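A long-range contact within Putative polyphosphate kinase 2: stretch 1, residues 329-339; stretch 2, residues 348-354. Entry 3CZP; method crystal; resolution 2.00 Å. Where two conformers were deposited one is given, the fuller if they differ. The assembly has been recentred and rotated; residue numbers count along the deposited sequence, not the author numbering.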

# COMPACT_ATOMS: atom_id res chain seq x y z
N TYR A 329 -2.08 -18.00 7.05
CA TYR A 329 -2.51 -16.98 7.98
C TYR A 329 -1.57 -15.80 7.89
O TYR A 329 -0.50 -15.88 7.27
CB TYR A 329 -2.69 -17.52 9.42
CG TYR A 329 -1.42 -18.08 10.02
CD1 TYR A 329 -0.39 -17.22 10.41
CD2 TYR A 329 -1.23 -19.46 10.18
CE1 TYR A 329 0.76 -17.69 10.95
CE2 TYR A 329 -0.04 -19.95 10.73
CZ TYR A 329 0.93 -19.07 11.11
OH TYR A 329 2.12 -19.49 11.62
N HIS A 330 -2.04 -14.68 8.46
CA HIS A 330 -1.33 -13.40 8.48
C HIS A 330 -1.66 -12.79 9.83
O HIS A 330 -2.82 -12.57 10.12
CB HIS A 330 -1.82 -12.52 7.35
CG HIS A 330 -1.26 -11.13 7.35
ND1 HIS A 330 0.10 -10.87 7.51
CD2 HIS A 330 -1.85 -9.92 7.15
CE1 HIS A 330 0.31 -9.57 7.41
NE2 HIS A 330 -0.86 -8.97 7.20
N ILE A 331 -0.66 -12.59 10.70
CA ILE A 331 -0.89 -12.00 12.00
C ILE A 331 -0.46 -10.54 11.95
O ILE A 331 0.65 -10.23 11.49
CB ILE A 331 -0.12 -12.71 13.09
CG1 ILE A 331 -0.40 -14.23 13.08
CG2 ILE A 331 -0.43 -12.09 14.44
CD1 ILE A 331 0.48 -14.96 14.07
N VAL A 332 -1.35 -9.65 12.43
CA VAL A 332 -1.12 -8.20 12.47
C VAL A 332 -1.11 -7.72 13.91
O VAL A 332 -2.15 -7.62 14.52
CB VAL A 332 -2.24 -7.44 11.78
CG1 VAL A 332 -1.93 -5.89 11.76
CG2 VAL A 332 -2.48 -8.04 10.41
N PRO A 333 0.06 -7.43 14.46
CA PRO A 333 0.14 -6.88 15.80
C PRO A 333 -0.10 -5.38 15.75
O PRO A 333 0.64 -4.65 15.13
CB PRO A 333 1.54 -7.30 16.25
CG PRO A 333 2.35 -7.34 14.99
CD PRO A 333 1.39 -7.68 13.89
N ILE A 334 -1.20 -4.91 16.32
CA ILE A 334 -1.60 -3.52 16.07
C ILE A 334 -0.90 -2.72 17.14
O ILE A 334 -1.02 -3.08 18.29
CB ILE A 334 -3.13 -3.35 16.15
CG1 ILE A 334 -3.78 -4.00 14.90
CG2 ILE A 334 -3.52 -1.92 16.35
CD1 ILE A 334 -3.42 -3.37 13.57
N ALA A 335 -0.16 -1.68 16.73
CA ALA A 335 0.47 -0.70 17.60
C ALA A 335 -0.01 0.74 17.24
O ALA A 335 -0.97 0.92 16.50
CB ALA A 335 2.02 -0.77 17.44
N ALA A 336 0.75 1.72 17.73
CA ALA A 336 0.55 3.15 17.47
C ALA A 336 0.52 3.32 15.94
O ALA A 336 1.29 2.65 15.23
CB ALA A 336 1.73 3.97 18.14
N PRO A 337 -0.40 4.15 15.41
CA PRO A 337 -0.35 4.30 13.97
C PRO A 337 0.94 4.92 13.38
O PRO A 337 1.54 5.80 13.97
CB PRO A 337 -1.55 5.19 13.68
CG PRO A 337 -1.74 5.94 14.98
CD PRO A 337 -1.50 4.91 15.99
N THR A 338 1.35 4.43 12.21
CA THR A 338 2.47 4.99 11.48
C THR A 338 2.03 6.32 10.81
O THR A 338 0.85 6.69 10.86
CB THR A 338 2.98 3.99 10.41
OG1 THR A 338 1.93 3.76 9.47
CG2 THR A 338 3.32 2.68 11.01
N GLU A 339 2.98 7.02 10.23
CA GLU A 339 2.74 8.32 9.57
C GLU A 339 1.66 8.27 8.46
O GLU A 339 0.76 9.14 8.38
CB GLU A 339 4.09 8.82 9.03
CG GLU A 339 4.07 9.83 7.92
CD GLU A 339 5.37 10.64 7.85
OE1 GLU A 339 6.44 10.10 8.24
OE2 GLU A 339 5.26 11.82 7.44
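Stretch 2 348-354: WRFWRHI

Stretch 2, a helix that gives way to a turn, packs on stretch 1, a strand followed by loop, through side chains alone; no hydrogen bond crosses between them, and 336 Å² of surface is buried, both sides summed. The chains run in opposite senses: V332 lies nearest H353 (CA to CA 7.7 Å), I334 nearest F350 (CA to CA 9.0 Å) and P337 nearest R349 (CA to CA 7.7 Å). Along the strand, H330 and V332 point toward stretch 2, while I331 and P333 are out of its reach. I334, just past the strand, also points toward it. Stretch 2 enters as helix, with W348 O accepting from R352 N at 3.2 Å; a type I turn then runs from W351 to I354, and H353 N to F350 O, 3.0 Å, helps hold the backbone from which the H353 side chain projects.

H353 is the most covered residue of the contact. Its CA-to-CB bond points toward the strand, and chi1 m with chi2 at -62° presents one ring face to V332: CG1 of V332 lies 3.8 Å from the centroid of the H353 ring, 13° off the normal, a CH-pi contact. The t rotamer of V332 sets CG1 over that ring face. H330, also t, extends its ring alongside, so that H330 NE2 comes within 3.8 Å of H353 ND1. The two rings meet rim to rim, centroids 5.9 Å apart and planes at 43°, without stacking.

Three residues earlier, F350 starts sideways from its CA, but chi1 m brings the ring end nearer, and F350 CE1 meets I334 CD1 at 3.7 Å. I334 is m at both chi1 and chi2, a conformation that lets CD1 approach the ring obliquely in a purely apolar contact.

R349 points toward the loop. Its chi1 p, chi2 t and chi3 p carry the guanidinium over P337, whose C-gamma endo ring offers CG to one guanidinium face, 3.5 Å from R349 NH1. This is packing of a flat cation on an aliphatic ring, and R349 has a second deposited conformer. R352 leaves its CA sideways, yet chi1 p, chi2 t and chi3 m bring the end of the side chain nearer, to T338, the N-cap residue of the following helix: T338 OG1 lies near the guanidinium plane, 4.4 Å from R352 NH1, too far for a hydrogen bond. T338 OG1 is satisfied elsewhere in the structure.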

# COMPACT_ATOMS: atom_id res chain seq x y z
N TRP A 348 -9.00 3.09 8.08
CA TRP A 348 -8.09 2.85 6.95
C TRP A 348 -6.97 1.85 7.28
O TRP A 348 -6.66 0.95 6.48
CB TRP A 348 -7.54 4.20 6.46
CG TRP A 348 -6.71 4.14 5.22
CD1 TRP A 348 -7.10 4.34 3.92
CD2 TRP A 348 -5.29 3.97 5.17
NE1 TRP A 348 -6.04 4.23 3.06
CE2 TRP A 348 -4.91 4.03 3.81
CE3 TRP A 348 -4.31 3.78 6.15
CZ2 TRP A 348 -3.57 3.89 3.40
CZ3 TRP A 348 -2.97 3.69 5.73
CH2 TRP A 348 -2.63 3.72 4.38
N ARG A 349 -6.37 2.03 8.45
CA ARG A 349 -5.28 1.18 8.90
C ARG A 349 -5.73 -0.27 9.05
O ARG A 349 -4.93 -1.18 8.87
CB ARG A 349 -4.72 1.68 10.23
CG ARG A 349 -5.76 1.87 11.32
CD ARG A 349 -5.17 2.55 12.55
NE ARG A 349 -5.24 4.00 12.45
CZ ARG A 349 -5.09 4.83 13.49
NH1 ARG A 349 -4.86 4.34 14.70
NH2 ARG A 349 -5.17 6.14 13.31
N PHE A 350 -7.00 -0.48 9.37
CA PHE A 350 -7.51 -1.85 9.53
C PHE A 350 -7.97 -2.45 8.24
O PHE A 350 -7.69 -3.60 7.98
CB PHE A 350 -8.60 -1.87 10.59
CG PHE A 350 -8.09 -1.33 11.87
CD1 PHE A 350 -7.19 -2.06 12.58
CD2 PHE A 350 -8.42 -0.04 12.29
CE1 PHE A 350 -6.64 -1.56 13.77
CE2 PHE A 350 -7.87 0.48 13.49
CZ PHE A 350 -6.96 -0.26 14.17
N TRP A 351 -8.68 -1.67 7.42
CA TRP A 351 -9.12 -2.14 6.11
C TRP A 351 -7.96 -2.69 5.25
O TRP A 351 -8.16 -3.57 4.37
CB TRP A 351 -9.87 -1.00 5.37
CG TRP A 351 -11.35 -0.98 5.59
CD1 TRP A 351 -12.04 -0.13 6.42
CD2 TRP A 351 -12.32 -1.89 5.06
NE1 TRP A 351 -13.38 -0.43 6.39
CE2 TRP A 351 -13.58 -1.49 5.54
CE3 TRP A 351 -12.24 -3.01 4.21
CZ2 TRP A 351 -14.76 -2.17 5.21
CZ3 TRP A 351 -13.41 -3.67 3.89
CH2 TRP A 351 -14.65 -3.25 4.38
N ARG A 352 -6.80 -2.07 5.39
CA ARG A 352 -5.62 -2.37 4.58
C ARG A 352 -5.14 -3.76 4.90
O ARG A 352 -4.44 -4.35 4.12
CB ARG A 352 -4.50 -1.32 4.79
CG ARG A 352 -3.75 -1.54 6.07
CD ARG A 352 -2.76 -0.45 6.45
NE ARG A 352 -1.63 -0.29 5.52
CZ ARG A 352 -0.56 0.47 5.79
NH1 ARG A 352 -0.46 1.11 6.96
NH2 ARG A 352 0.41 0.63 4.91
N HIS A 353 -5.52 -4.28 6.05
CA HIS A 353 -5.19 -5.62 6.45
C HIS A 353 -6.26 -6.66 6.31
O HIS A 353 -6.05 -7.79 6.74
CB HIS A 353 -4.76 -5.63 7.92
CG HIS A 353 -3.45 -4.97 8.13
ND1 HIS A 353 -2.30 -5.43 7.56
CD2 HIS A 353 -3.13 -3.84 8.81
CE1 HIS A 353 -1.30 -4.63 7.88
NE2 HIS A 353 -1.78 -3.67 8.66
N ILE A 354 -7.40 -6.33 5.70
CA ILE A 354 -8.51 -7.30 5.62
C ILE A 354 -8.15 -8.41 4.67
O ILE A 354 -7.62 -8.15 3.61
CB ILE A 354 -9.79 -6.59 5.21
CG1 ILE A 354 -10.31 -5.77 6.41
CG2 ILE A 354 -10.81 -7.55 4.58
CD1 ILE A 354 -10.80 -6.61 7.55